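Local coordinates for beta-galactoside alpha-2,6-sialyltransferase (Photobacterium sp., PDB 2Z4T), which probably transfers sialic acid from CMP-sialic acid onto galactose-ended acceptors such as lactose, forming an alpha-2,6 linkage, at residues Leu247-Asn252 / Leu304-Asp309; Tyr259-Ile264 / Gln283-Ala288; Ile382-Ala385 / Ser389-His392; Thr362-Gly367 / Glu372-Gln377. All blocks are in the same frame, centred on the assembly; numbering follows the deposited sequence.

Contact 1: Leu247-Asn252 / Leu304-Asp309; sequences LNKTDN and LHELRD
Glu306 OE1 is gripped by two donors of a single residue, Thr250. The shorter bond, from Thr250 OG1 to Glu306 OE1 (2.5 Å), uses the anti lone pair, the one turned away from the other carboxylate oxygen. The second comes from Thr250 N, 3.2 Å from Glu306 OE1; it arrives from above the carboxylate plane and is bent, with an N-H...O angle of 137°. With chi1 at -51°, Thr250 OG1 stands beside its own backbone N, which is how hydroxyl and amide reach one oxygen together. The other oxygen is engaged through a bridging water that accepts from Lys249 N (2.8 Å) and donates to Glu306 OE2 (2.7 Å). One carboxylate thus takes up the N-H of Thr250 directly and that of Lys249 through the water, in the first turn of helix 249-265, where Asn248, at the N-cap position, makes no side-chain capping bond. The helix end probably stabilises the negative charge.

The aliphatic part of Lys249 runs across the Glu306 side chain at about a right angle, its CB 3.7 Å from Glu306 OE1. Its amine goes instead to the carbonyls of Arg244 and Thr246.

These bonds tie the start of helix 249-265 to the first turn of helix 305-311, while Lys249 and Leu304 both lean on Trp243 of helix 234-243 and Leu304 also touches helix 297-300.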
loop_
_atom_site.group_PDB
_atom_site.type_symbol
_atom_site.label_atom_id
_atom_site.label_comp_id
_atom_site.label_asym_id
_atom_site.label_seq_id
_atom_site.Cartn_x
_atom_site.Cartn_y
_atom_site.Cartn_z
ATOM N N LEU A 247 20.405 23.909 8.810
ATOM C CA LEU A 247 21.852 23.900 9.077
ATOM C C LEU A 247 22.254 22.543 9.628
ATOM O O LEU A 247 21.499 21.936 10.402
ATOM C CB LEU A 247 22.239 24.915 10.151
ATOM C CG LEU A 247 21.848 26.383 10.069
ATOM C CD1 LEU A 247 22.550 27.109 11.190
ATOM C CD2 LEU A 247 22.197 26.975 8.708
ATOM N N ASN A 248 23.453 22.085 9.267
ATOM C CA ASN A 248 24.023 20.890 9.872
ATOM C C ASN A 248 23.069 19.700 9.746
ATOM O O ASN A 248 22.741 19.039 10.727
ATOM C CB ASN A 248 24.392 21.183 11.336
ATOM C CG ASN A 248 25.518 22.221 11.459
ATOM O OD1 ASN A 248 26.657 21.984 11.018
ATOM N ND2 ASN A 248 25.213 23.371 12.066
ATOM N N LYS A 249 22.619 19.436 8.526
ATOM C CA LYS A 249 21.638 18.389 8.291
ATOM C C LYS A 249 22.094 17.085 8.890
ATOM O O LYS A 249 21.328 16.403 9.579
ATOM C CB LYS A 249 21.374 18.214 6.798
ATOM C CG LYS A 249 20.636 19.387 6.195
ATOM C CD LYS A 249 20.364 19.219 4.710
ATOM C CE LYS A 249 19.597 20.438 4.195
ATOM N NZ LYS A 249 20.425 21.682 4.276
ATOM N N THR A 250 23.356 16.747 8.650
ATOM C CA THR A 250 23.877 15.452 9.073
ATOM C C THR A 250 23.864 15.327 10.601
ATOM O O THR A 250 23.416 14.314 11.140
ATOM C CB THR A 250 25.245 15.138 8.391
ATOM O OG1 THR A 250 25.092 15.328 6.968
ATOM C CG2 THR A 250 25.686 13.685 8.651
ATOM N N ASP A 251 24.289 16.379 11.286
ATOM C CA ASP A 251 24.134 16.453 12.739
ATOM C C ASP A 251 22.685 16.171 13.179
ATOM O O ASP A 251 22.477 15.356 14.080
ATOM C CB ASP A 251 24.625 17.799 13.280
ATOM C CG ASP A 251 26.160 17.950 13.207
ATOM O OD1 ASP A 251 26.870 16.928 13.057
ATOM O OD2 ASP A 251 26.662 19.095 13.306
ATOM N N ASN A 252 21.701 16.806 12.525
ATOM C CA ASN A 252 20.287 16.676 12.901
ATOM C C ASN A 252 19.785 15.258 12.743
ATOM O O ASN A 252 19.064 14.738 13.590
ATOM C CB ASN A 252 19.390 17.597 12.065
ATOM C CG ASN A 252 19.340 19.031 12.598
ATOM O OD1 ASN A 252 20.329 19.767 12.562
ATOM N ND2 ASN A 252 18.176 19.433 13.075
ATOM N N LEU A 304 19.633 18.583 -0.556
ATOM C CA LEU A 304 19.187 17.301 0.003
ATOM C C LEU A 304 20.098 16.097 -0.316
ATOM O O LEU A 304 19.812 14.959 0.104
ATOM C CB LEU A 304 17.727 17.030 -0.381
ATOM C CG LEU A 304 16.753 18.105 0.111
ATOM C CD1 LEU A 304 15.367 17.939 -0.524
ATOM C CD2 LEU A 304 16.684 18.175 1.656
ATOM N N HIS A 305 21.196 16.339 -1.031
ATOM C CA HIS A 305 22.196 15.283 -1.274
ATOM C C HIS A 305 22.667 14.634 0.032
ATOM O O HIS A 305 22.826 13.405 0.086
ATOM C CB HIS A 305 23.393 15.792 -2.100
ATOM C CG HIS A 305 23.060 16.128 -3.524
ATOM N ND1 HIS A 305 24.026 16.435 -4.458
ATOM C CD2 HIS A 305 21.876 16.200 -4.179
ATOM C CE1 HIS A 305 23.453 16.692 -5.622
ATOM N NE2 HIS A 305 22.149 16.553 -5.482
ATOM N N GLU A 306 22.857 15.442 1.082
ATOM C CA GLU A 306 23.190 14.906 2.423
ATOM C C GLU A 306 22.163 13.862 2.882
ATOM O O GLU A 306 22.538 12.783 3.362
ATOM C CB GLU A 306 23.296 16.016 3.479
ATOM C CG GLU A 306 24.694 16.415 3.888
ATOM C CD GLU A 306 24.709 17.707 4.727
ATOM O OE1 GLU A 306 24.947 17.624 5.961
ATOM O OE2 GLU A 306 24.465 18.807 4.151
ATOM N N LEU A 307 20.875 14.177 2.726
ATOM C CA LEU A 307 19.818 13.243 3.132
ATOM C C LEU A 307 19.832 12.000 2.255
ATOM O O LEU A 307 19.729 10.872 2.756
ATOM C CB LEU A 307 18.430 13.902 3.123
ATOM C CG LEU A 307 17.302 12.951 3.519
ATOM C CD1 LEU A 307 17.456 12.509 4.953
ATOM C CD2 LEU A 307 15.967 13.593 3.309
ATOM N N ARG A 308 19.974 12.218 0.947
ATOM C CA ARG A 308 20.139 11.123 -0.002
ATOM C C ARG A 308 21.302 10.187 0.394
ATOM O O ARG A 308 21.110 8.967 0.432
ATOM C CB ARG A 308 20.212 11.647 -1.443
ATOM C CG ARG A 308 21.424 11.221 -2.215
ATOM C CD ARG A 308 21.120 10.755 -3.593
ATOM N NE ARG A 308 21.346 11.785 -4.611
ATOM C CZ ARG A 308 22.508 12.385 -4.888
ATOM N NH1 ARG A 308 23.608 12.124 -4.194
ATOM N NH2 ARG A 308 22.558 13.288 -5.862
ATOM N N ASP A 309 22.469 10.760 0.729
ATOM C CA ASP A 309 23.607 9.994 1.287
ATOM C C ASP A 309 23.192 9.205 2.508
ATOM O O ASP A 309 23.538 8.033 2.642
ATOM C CB ASP A 309 24.766 10.906 1.738
ATOM C CG ASP A 309 25.539 11.501 0.581
ATOM O OD1 ASP A 309 25.277 11.090 -0.577
ATOM O OD2 ASP A 309 26.404 12.384 0.835
HETATM O O HOH W 1 23.663 20.509 6.104
#

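Contact 2: Tyr259-Ile264 / Gln283-Ala288; sequences YLEDVI and QKLYPA
Leu285 packs with both of its methyls against helix 249-265, where the end of the short, weakly bonded helix 282-285 meets it on the flank of one of the two Rossmann-like domains of the GT-B fold. Its fork divides the work. CD1 meets Leu260, lying 3.8 Å from Leu260 CD2, whereas Leu285 CD2 is taken up by Glu261, one residue further along the helix. The glutamate lies along this methyl with its whole length: CG is anti to the backbone N (chi1 -163°) and the chain stays extended, which brings CB, CG and also the carboxylate carbon close to it, Glu261 CD at 3.7 Å from Leu285 CD2. At the carboxylate, OE1 forms a salt bridge to Lys257 a turn earlier, and Lys257 itself also touches Leu285.

Beyond Leu285 the backbone leaves the weakly bonded helix and becomes extended at Tyr286, on its way to strand 288-292. The CB of Tyr286 does not point at the helix, but chi1 of -64° sets the ring anti to the carbonyl carbon and its hydroxyl end comes near Ile264, which approaches from the opposite direction. Leu213 of helix 205-216 also touches Tyr286, and Phe206 of that helix joins Trp282 around Leu260. No hydrogen bond links the two segments; the interface is held by apolar packing. At Ile264 the side chain applies two branches to the phenol: CG2 lies 3.7 Å from Tyr286 OH, while CD1, at the ring edge and near its plane, comes within 4.1 Å of Tyr286 CE1.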
loop_
_atom_site.group_PDB
_atom_site.type_symbol
_atom_site.label_atom_id
_atom_site.label_comp_id
_atom_site.label_asym_id
_atom_site.label_seq_id
_atom_site.Cartn_x
_atom_site.Cartn_y
_atom_site.Cartn_z
ATOM N N TYR A 259 17.630 9.700 19.233
ATOM C CA TYR A 259 16.334 10.049 19.778
ATOM C C TYR A 259 15.368 8.894 19.549
ATOM O O TYR A 259 14.751 8.398 20.511
ATOM C CB TYR A 259 15.798 11.341 19.156
ATOM C CG TYR A 259 14.364 11.592 19.524
ATOM C CD1 TYR A 259 14.017 12.105 20.779
ATOM C CD2 TYR A 259 13.339 11.286 18.626
ATOM C CE1 TYR A 259 12.668 12.314 21.111
ATOM C CE2 TYR A 259 12.017 11.493 18.947
ATOM C CZ TYR A 259 11.681 12.004 20.177
ATOM O OH TYR A 259 10.350 12.196 20.460
ATOM N N LEU A 260 15.277 8.467 18.289
ATOM C CA LEU A 260 14.403 7.365 17.894
ATOM C C LEU A 260 14.786 6.092 18.643
ATOM O O LEU A 260 13.919 5.408 19.199
ATOM C CB LEU A 260 14.418 7.147 16.363
ATOM C CG LEU A 260 13.453 6.118 15.767
ATOM C CD1 LEU A 260 12.019 6.461 16.110
ATOM C CD2 LEU A 260 13.585 6.000 14.258
ATOM N N GLU A 261 16.084 5.792 18.676
ATOM C CA GLU A 261 16.593 4.657 19.437
ATOM C C GLU A 261 16.179 4.675 20.913
ATOM O O GLU A 261 15.739 3.657 21.439
ATOM C CB GLU A 261 18.115 4.546 19.325
ATOM C CG GLU A 261 18.619 3.164 19.743
ATOM C CD GLU A 261 20.064 2.921 19.385
ATOM O OE1 GLU A 261 20.813 3.916 19.204
ATOM O OE2 GLU A 261 20.443 1.732 19.287
ATOM N N ASP A 262 16.317 5.834 21.557
ATOM C CA ASP A 262 15.971 5.998 22.966
ATOM C C ASP A 262 14.481 5.891 23.245
ATOM O O ASP A 262 14.081 5.402 24.312
ATOM C CB ASP A 262 16.499 7.332 23.505
ATOM C CG ASP A 262 18.007 7.348 23.648
ATOM O OD1 ASP A 262 18.634 6.259 23.643
ATOM O OD2 ASP A 262 18.566 8.457 23.745
ATOM N N VAL A 263 13.672 6.375 22.305
ATOM C CA VAL A 263 12.223 6.295 22.425
ATOM C C VAL A 263 11.786 4.818 22.373
ATOM O O VAL A 263 11.061 4.349 23.252
ATOM C CB VAL A 263 11.519 7.163 21.342
ATOM C CG1 VAL A 263 10.062 6.788 21.199
ATOM C CG2 VAL A 263 11.653 8.647 21.660
ATOM N N ILE A 264 12.263 4.091 21.365
ATOM C CA ILE A 264 11.990 2.652 21.236
ATOM C C ILE A 264 12.516 1.825 22.439
ATOM O O ILE A 264 11.826 0.927 22.927
ATOM C CB ILE A 264 12.505 2.102 19.886
ATOM C CG1 ILE A 264 11.679 2.690 18.728
ATOM C CG2 ILE A 264 12.441 0.575 19.865
ATOM C CD1 ILE A 264 12.297 2.554 17.327
ATOM N N GLN A 283 16.265 3.194 8.668
ATOM C CA GLN A 283 17.331 2.398 8.055
ATOM C C GLN A 283 18.592 2.306 8.905
ATOM O O GLN A 283 19.422 1.413 8.693
ATOM C CB GLN A 283 17.690 2.964 6.666
ATOM C CG GLN A 283 18.619 4.193 6.672
ATOM C CD GLN A 283 17.935 5.486 7.097
ATOM O OE1 GLN A 283 16.799 5.486 7.573
ATOM N NE2 GLN A 283 18.637 6.601 6.923
ATOM N N LYS A 284 18.752 3.232 9.848
ATOM C CA LYS A 284 19.902 3.194 10.750
ATOM C C LYS A 284 19.701 2.211 11.897
ATOM O O LYS A 284 20.655 1.877 12.585
ATOM C CB LYS A 284 20.182 4.583 11.325
ATOM C CG LYS A 284 20.603 5.619 10.305
ATOM C CD LYS A 284 21.951 5.291 9.692
ATOM C CE LYS A 284 22.045 5.872 8.308
ATOM N NZ LYS A 284 23.447 6.013 7.862
ATOM N N LEU A 285 18.461 1.754 12.104
ATOM C CA LEU A 285 18.136 0.905 13.256
ATOM C C LEU A 285 17.578 -0.441 12.866
ATOM O O LEU A 285 17.510 -1.342 13.703
ATOM C CB LEU A 285 17.149 1.604 14.196
ATOM C CG LEU A 285 17.586 2.903 14.893
ATOM C CD1 LEU A 285 16.390 3.655 15.426
ATOM C CD2 LEU A 285 18.495 2.579 16.025
ATOM N N TYR A 286 17.167 -0.588 11.608
ATOM C CA TYR A 286 16.487 -1.788 11.163
ATOM C C TYR A 286 16.776 -1.963 9.694
ATOM O O TYR A 286 17.135 -0.997 9.032
ATOM C CB TYR A 286 14.971 -1.658 11.355
ATOM C CG TYR A 286 14.526 -1.538 12.785
ATOM C CD1 TYR A 286 14.239 -0.290 13.343
ATOM C CD2 TYR A 286 14.384 -2.664 13.585
ATOM C CE1 TYR A 286 13.847 -0.162 14.674
ATOM C CE2 TYR A 286 13.983 -2.554 14.925
ATOM C CZ TYR A 286 13.713 -1.292 15.458
ATOM O OH TYR A 286 13.307 -1.168 16.773
ATOM N N PRO A 287 16.642 -3.191 9.171
ATOM C CA PRO A 287 16.612 -3.277 7.711
ATOM C C PRO A 287 15.351 -2.575 7.255
ATOM O O PRO A 287 14.268 -2.861 7.782
ATOM C CB PRO A 287 16.510 -4.790 7.437
ATOM C CG PRO A 287 17.026 -5.456 8.744
ATOM C CD PRO A 287 16.521 -4.515 9.814
ATOM N N ALA A 288 15.484 -1.637 6.321
ATOM C CA ALA A 288 14.366 -0.774 5.961
ATOM C C ALA A 288 14.486 -0.324 4.529
ATOM O O ALA A 288 15.592 -0.203 4.022
ATOM C CB ALA A 288 14.317 0.424 6.879
#

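Contact 3: Ile382-Ala385 / Ser389-His392; sequences INNA and SSPH
Asn384, Ser390 and His392 account for most of the surface buried here, and the serine hydroxyl joins the other two. Ser390 OG donates to Asn384 OD1 at 2.7 Å; the bond lies in the carbonyl plane and falls on a lone pair, with a C=O...O angle of 130°. The same hydroxyl oxygen accepts from His392 N at 2.9 Å, closing an ST turn in which the N-H...O angle is 157°. Giving one bond and taking another fixes the rotation of the hydroxyl, whose oxygen is carried anti to the backbone N of Ser390 (chi1 167°).

His392 turns an edge of its imidazole to the amide: Asn384 OD1 sits in the ring plane, 3.7 Å from His392 CD2, while Pro391 CG lies over one ring face. The other end of the Asn384 amide is occupied as well, ND2 bonding to the carbonyls of Asn380 and Pro504, so the group is held in place from both ends.

The contact folds the loop following helix 371-386 back onto its last turns, within the crossover from strand 356-360 to strand 399-403; Ala385 packs on Phe357 of the first strand, and Cys506 of the C-terminal region touches Asn384.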
loop_
_atom_site.group_PDB
_atom_site.type_symbol
_atom_site.label_atom_id
_atom_site.label_comp_id
_atom_site.label_asym_id
_atom_site.label_seq_id
_atom_site.Cartn_x
_atom_site.Cartn_y
_atom_site.Cartn_z
ATOM N N ILE A 382 -13.377 23.053 -13.866
ATOM C CA ILE A 382 -14.009 22.209 -14.890
ATOM C C ILE A 382 -14.572 23.105 -16.009
ATOM O O ILE A 382 -14.372 22.835 -17.195
ATOM C CB ILE A 382 -15.098 21.275 -14.285
ATOM C CG1 ILE A 382 -14.453 20.250 -13.342
ATOM C CG2 ILE A 382 -15.891 20.539 -15.373
ATOM C CD1 ILE A 382 -15.388 19.637 -12.373
ATOM N N ASN A 383 -15.239 24.187 -15.623
ATOM C CA ASN A 383 -15.851 25.094 -16.593
ATOM C C ASN A 383 -14.856 25.729 -17.528
ATOM O O ASN A 383 -15.109 25.848 -18.723
ATOM C CB ASN A 383 -16.704 26.153 -15.903
ATOM C CG ASN A 383 -17.993 25.576 -15.374
ATOM O OD1 ASN A 383 -18.397 24.486 -15.785
ATOM N ND2 ASN A 383 -18.641 26.286 -14.450
ATOM N N ASN A 384 -13.702 26.089 -16.986
ATOM C CA ASN A 384 -12.634 26.636 -17.805
ATOM C C ASN A 384 -12.190 25.678 -18.914
ATOM O O ASN A 384 -11.944 26.100 -20.049
ATOM C CB ASN A 384 -11.483 27.039 -16.899
ATOM C CG ASN A 384 -11.576 28.490 -16.488
ATOM O OD1 ASN A 384 -11.198 29.364 -17.269
ATOM N ND2 ASN A 384 -12.102 28.765 -15.274
ATOM N N ALA A 385 -12.143 24.386 -18.583
ATOM C CA ALA A 385 -11.761 23.317 -19.517
ATOM C C ALA A 385 -12.770 23.025 -20.638
ATOM O O ALA A 385 -12.364 22.703 -21.766
ATOM C CB ALA A 385 -11.432 22.017 -18.746
ATOM N N SER A 389 -15.260 29.940 -24.210
ATOM C CA SER A 389 -14.941 31.321 -23.891
ATOM C C SER A 389 -13.770 31.444 -22.912
ATOM O O SER A 389 -13.461 32.541 -22.447
ATOM C CB SER A 389 -16.176 32.043 -23.357
ATOM O OG SER A 389 -16.549 31.530 -22.090
ATOM N N SER A 390 -13.109 30.330 -22.611
ATOM C CA SER A 390 -11.891 30.356 -21.783
ATOM C C SER A 390 -10.608 30.012 -22.543
ATOM O O SER A 390 -10.610 29.126 -23.413
ATOM C CB SER A 390 -12.016 29.414 -20.584
ATOM O OG SER A 390 -10.747 29.220 -19.952
ATOM N N PRO A 391 -9.494 30.682 -22.190
ATOM C CA PRO A 391 -8.207 30.271 -22.773
ATOM C C PRO A 391 -7.763 28.858 -22.350
ATOM O O PRO A 391 -6.913 28.278 -23.016
ATOM C CB PRO A 391 -7.219 31.337 -22.267
ATOM C CG PRO A 391 -7.872 31.959 -21.071
ATOM C CD PRO A 391 -9.356 31.828 -21.260
ATOM N N HIS A 392 -8.332 28.308 -21.276
ATOM C CA HIS A 392 -7.972 26.942 -20.841
ATOM C C HIS A 392 -8.806 25.829 -21.481
ATOM O O HIS A 392 -8.618 24.648 -21.194
ATOM C CB HIS A 392 -7.955 26.844 -19.313
ATOM C CG HIS A 392 -7.166 27.947 -18.682
ATOM N ND1 HIS A 392 -5.796 28.038 -18.811
ATOM C CD2 HIS A 392 -7.559 29.060 -18.018
ATOM C CE1 HIS A 392 -5.373 29.144 -18.221
ATOM N NE2 HIS A 392 -6.423 29.779 -17.731
#

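Contact 4: Thr362-Gly367 / Glu372-Gln377; sequences TTVWAG and EYYAKQ. With GAL (beta-D-galactopyranose), chain B; GLC (alpha-D-glucopyranose), chain C.
Val364 covers one face of the Tyr374 ring at the tight heart of this contact, where the loop after strand 356-360 meets helix 371-386 in the second Rossmann-like domain of the GT-B fold. Val364 CG2 makes a CH-pi contact 3.6 Å from the ring centroid of Tyr374 and only 10° off its normal, and Val364 CG1 sits 3.6 Å from Tyr374 CZ, toward the hydroxyl end. Thr362 fills in at the edge: its OG1 is anti to the backbone N (chi1 -164°), which leaves CG2 between N and the carbonyl carbon, 3.8 Å from Tyr374 CD2. Ile411 of helix 410-417 touches both Val364 and Tyr374, and Trp500 meets the tyrosine ring edge-to-face.

The far side of the loop is looser. Trp365 and Ala366 do not touch residues 372-377; they belong to the lactose pocket, and Ala366 is exposed. One indole face rests on Thr363 CG2 and the opposite face carries the sugar, a stacking platform common in carbohydrate sites. Galactose lies over the pyrrole side, its C5 3.6 Å from Trp365 NE1, and glucose over the six-membered ring, with its O3 3.6 Å from Trp365 CZ3.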
loop_
_atom_site.group_PDB
_atom_site.type_symbol
_atom_site.label_atom_id
_atom_site.label_comp_id
_atom_site.label_asym_id
_atom_site.label_seq_id
_atom_site.Cartn_x
_atom_site.Cartn_y
_atom_site.Cartn_z
ATOM N N THR A 362 -9.679 17.685 -5.702
ATOM C CA THR A 362 -8.907 17.708 -4.473
ATOM C C THR A 362 -9.826 17.791 -3.243
ATOM O O THR A 362 -11.045 17.874 -3.372
ATOM C CB THR A 362 -7.891 18.885 -4.449
ATOM O OG1 THR A 362 -6.923 18.664 -3.420
ATOM C CG2 THR A 362 -8.593 20.221 -4.205
ATOM N N THR A 363 -9.229 17.788 -2.056
ATOM C CA THR A 363 -10.003 17.998 -0.848
ATOM C C THR A 363 -9.241 18.932 0.064
ATOM O O THR A 363 -8.072 19.187 -0.195
ATOM C CB THR A 363 -10.290 16.667 -0.122
ATOM O OG1 THR A 363 -11.270 16.902 0.885
ATOM C CG2 THR A 363 -9.021 16.078 0.509
ATOM N N VAL A 364 -9.884 19.435 1.120
ATOM C CA VAL A 364 -9.179 20.203 2.141
ATOM C C VAL A 364 -8.988 19.353 3.377
ATOM O O VAL A 364 -9.965 18.822 3.915
ATOM C CB VAL A 364 -9.980 21.392 2.698
ATOM C CG1 VAL A 364 -9.063 22.615 2.813
ATOM C CG2 VAL A 364 -11.269 21.660 1.922
ATOM N N TRP A 365 -7.749 19.263 3.858
ATOM C CA TRP A 365 -7.485 18.681 5.182
ATOM C C TRP A 365 -7.569 19.774 6.271
ATOM O O TRP A 365 -7.208 20.934 6.031
ATOM C CB TRP A 365 -6.116 17.983 5.226
ATOM C CG TRP A 365 -5.876 16.927 4.154
ATOM C CD1 TRP A 365 -4.809 16.863 3.295
ATOM C CD2 TRP A 365 -6.700 15.781 3.851
ATOM N NE1 TRP A 365 -4.921 15.766 2.467
ATOM C CE2 TRP A 365 -6.064 15.078 2.787
ATOM C CE3 TRP A 365 -7.912 15.292 4.358
ATOM C CZ2 TRP A 365 -6.593 13.904 2.234
ATOM C CZ3 TRP A 365 -8.450 14.123 3.795
ATOM C CH2 TRP A 365 -7.780 13.442 2.743
ATOM N N ALA A 366 -8.058 19.403 7.457
ATOM C CA ALA A 366 -8.125 20.340 8.589
ATOM C C ALA A 366 -8.731 21.703 8.197
ATOM O O ALA A 366 -8.248 22.750 8.638
ATOM C CB ALA A 366 -6.723 20.534 9.198
ATOM N N GLY A 367 -9.771 21.688 7.364
ATOM C CA GLY A 367 -10.425 22.915 6.935
ATOM C C GLY A 367 -11.853 22.719 6.453
ATOM O O GLY A 367 -12.244 23.268 5.422
ATOM N N GLU A 372 -17.060 24.073 0.833
ATOM C CA GLU A 372 -18.025 24.548 -0.157
ATOM C C GLU A 372 -17.325 25.438 -1.165
ATOM O O GLU A 372 -17.641 25.422 -2.363
ATOM C CB GLU A 372 -19.210 25.255 0.490
ATOM C CG GLU A 372 -20.033 24.297 1.339
ATOM C CD GLU A 372 -21.211 24.954 2.033
ATOM O OE1 GLU A 372 -21.152 26.177 2.328
ATOM O OE2 GLU A 372 -22.201 24.228 2.304
ATOM N N TYR A 373 -16.344 26.188 -0.666
ATOM C CA TYR A 373 -15.546 27.086 -1.486
ATOM C C TYR A 373 -14.688 26.240 -2.438
ATOM O O TYR A 373 -14.519 26.589 -3.609
ATOM C CB TYR A 373 -14.691 27.982 -0.588
ATOM C CG TYR A 373 -13.574 28.677 -1.310
ATOM C CD1 TYR A 373 -13.838 29.697 -2.237
ATOM C CD2 TYR A 373 -12.251 28.322 -1.079
ATOM C CE1 TYR A 373 -12.807 30.334 -2.911
ATOM C CE2 TYR A 373 -11.197 28.961 -1.762
ATOM C CZ TYR A 373 -11.484 29.961 -2.669
ATOM O OH TYR A 373 -10.455 30.593 -3.337
ATOM N N TYR A 374 -14.178 25.120 -1.915
ATOM C CA TYR A 374 -13.442 24.141 -2.703
ATOM C C TYR A 374 -14.316 23.548 -3.804
ATOM O O TYR A 374 -13.851 23.358 -4.928
ATOM C CB TYR A 374 -12.858 23.034 -1.808
ATOM C CG TYR A 374 -11.440 23.307 -1.359
ATOM C CD1 TYR A 374 -11.123 24.459 -0.621
ATOM C CD2 TYR A 374 -10.404 22.426 -1.688
ATOM C CE1 TYR A 374 -9.798 24.729 -0.221
ATOM C CE2 TYR A 374 -9.066 22.692 -1.291
ATOM C CZ TYR A 374 -8.779 23.840 -0.556
ATOM O OH TYR A 374 -7.478 24.096 -0.169
ATOM N N ALA A 375 -15.583 23.277 -3.505
ATOM C CA ALA A 375 -16.446 22.725 -4.521
ATOM C C ALA A 375 -16.670 23.771 -5.608
ATOM O O ALA A 375 -16.543 23.472 -6.806
ATOM C CB ALA A 375 -17.743 22.285 -3.930
ATOM N N LYS A 376 -16.974 24.999 -5.193
ATOM C CA LYS A 376 -17.329 26.042 -6.139
ATOM C C LYS A 376 -16.142 26.380 -7.057
ATOM O O LYS A 376 -16.319 26.574 -8.260
ATOM C CB LYS A 376 -17.943 27.253 -5.427
ATOM C CG LYS A 376 -17.919 28.575 -6.218
ATOM C CD LYS A 376 -18.730 29.671 -5.500
ATOM C CE LYS A 376 -18.077 31.065 -5.559
ATOM N NZ LYS A 376 -18.158 31.620 -6.928
ATOM N N GLN A 377 -14.938 26.384 -6.500
ATOM C CA GLN A 377 -13.729 26.603 -7.296
ATOM C C GLN A 377 -13.419 25.494 -8.328
ATOM O O GLN A 377 -13.016 25.785 -9.468
ATOM C CB GLN A 377 -12.523 26.845 -6.394
ATOM C CG GLN A 377 -12.556 28.205 -5.674
ATOM C CD GLN A 377 -12.867 29.400 -6.600
ATOM O OE1 GLN A 377 -12.162 29.642 -7.580
ATOM N NE2 GLN A 377 -13.945 30.137 -6.287
HETATM C C1 GAL B . -4.533 14.142 6.972
HETATM C C2 GAL B . -3.218 14.334 7.723
HETATM C C3 GAL B . -2.140 14.789 6.743
HETATM C C4 GAL B . -2.083 13.853 5.528
HETATM C C5 GAL B . -3.467 13.639 4.911
HETATM C C6 GAL B . -3.480 12.549 3.835
HETATM O O2 GAL B . -3.406 15.263 8.780
HETATM O O3 GAL B . -0.876 14.830 7.388
HETATM O O4 GAL B . -1.527 12.623 5.940
HETATM O O5 GAL B . -4.358 13.223 5.915
HETATM O O6 GAL B . -2.749 12.912 2.682
HETATM C C1 GLC C . -9.493 13.045 8.568
HETATM C C2 GLC C . -8.955 12.433 7.271
HETATM C C3 GLC C . -7.428 12.426 7.333
HETATM C C4 GLC C . -6.842 13.810 7.673
HETATM C C5 GLC C . -7.567 14.389 8.919
HETATM C C6 GLC C . -7.215 15.798 9.437
HETATM O O1 GLC C . -9.051 12.312 9.707
HETATM O O2 GLC C . -9.392 11.108 7.074
HETATM O O3 GLC C . -6.921 11.898 6.136
HETATM O O4 GLC C . -5.458 13.634 7.906
HETATM O O5 GLC C . -8.972 14.360 8.685
HETATM O O6 GLC C . -6.275 16.522 8.669
#

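Overall arrangement
The four contacts form two pairs, each built on one helix. Contacts 1 and 2 share helix 249-265, their centres about 17 Å apart, and contact 2 falls within the stretch of chain that contact 1 brackets. Contacts 3 and 4 share helix 371-386, centres about 20 Å apart. The pairs belong to different halves of the GT-B fold; contacts 1 and 4 are about 35 Å apart between centres. Contact 4 alone reaches the cleft: lactose stacks on Trp365, its galactose also hydrogen-bonded to His123, His204 and Asp232, and CMP lies about 5 Å from the Thr362 side chain. Contact 1 instead has a magnesium ion, held by Glu301 and Ser303, about 5 Å from the Leu304 side chain. Contacts 2 and 3 lie away from the known sites.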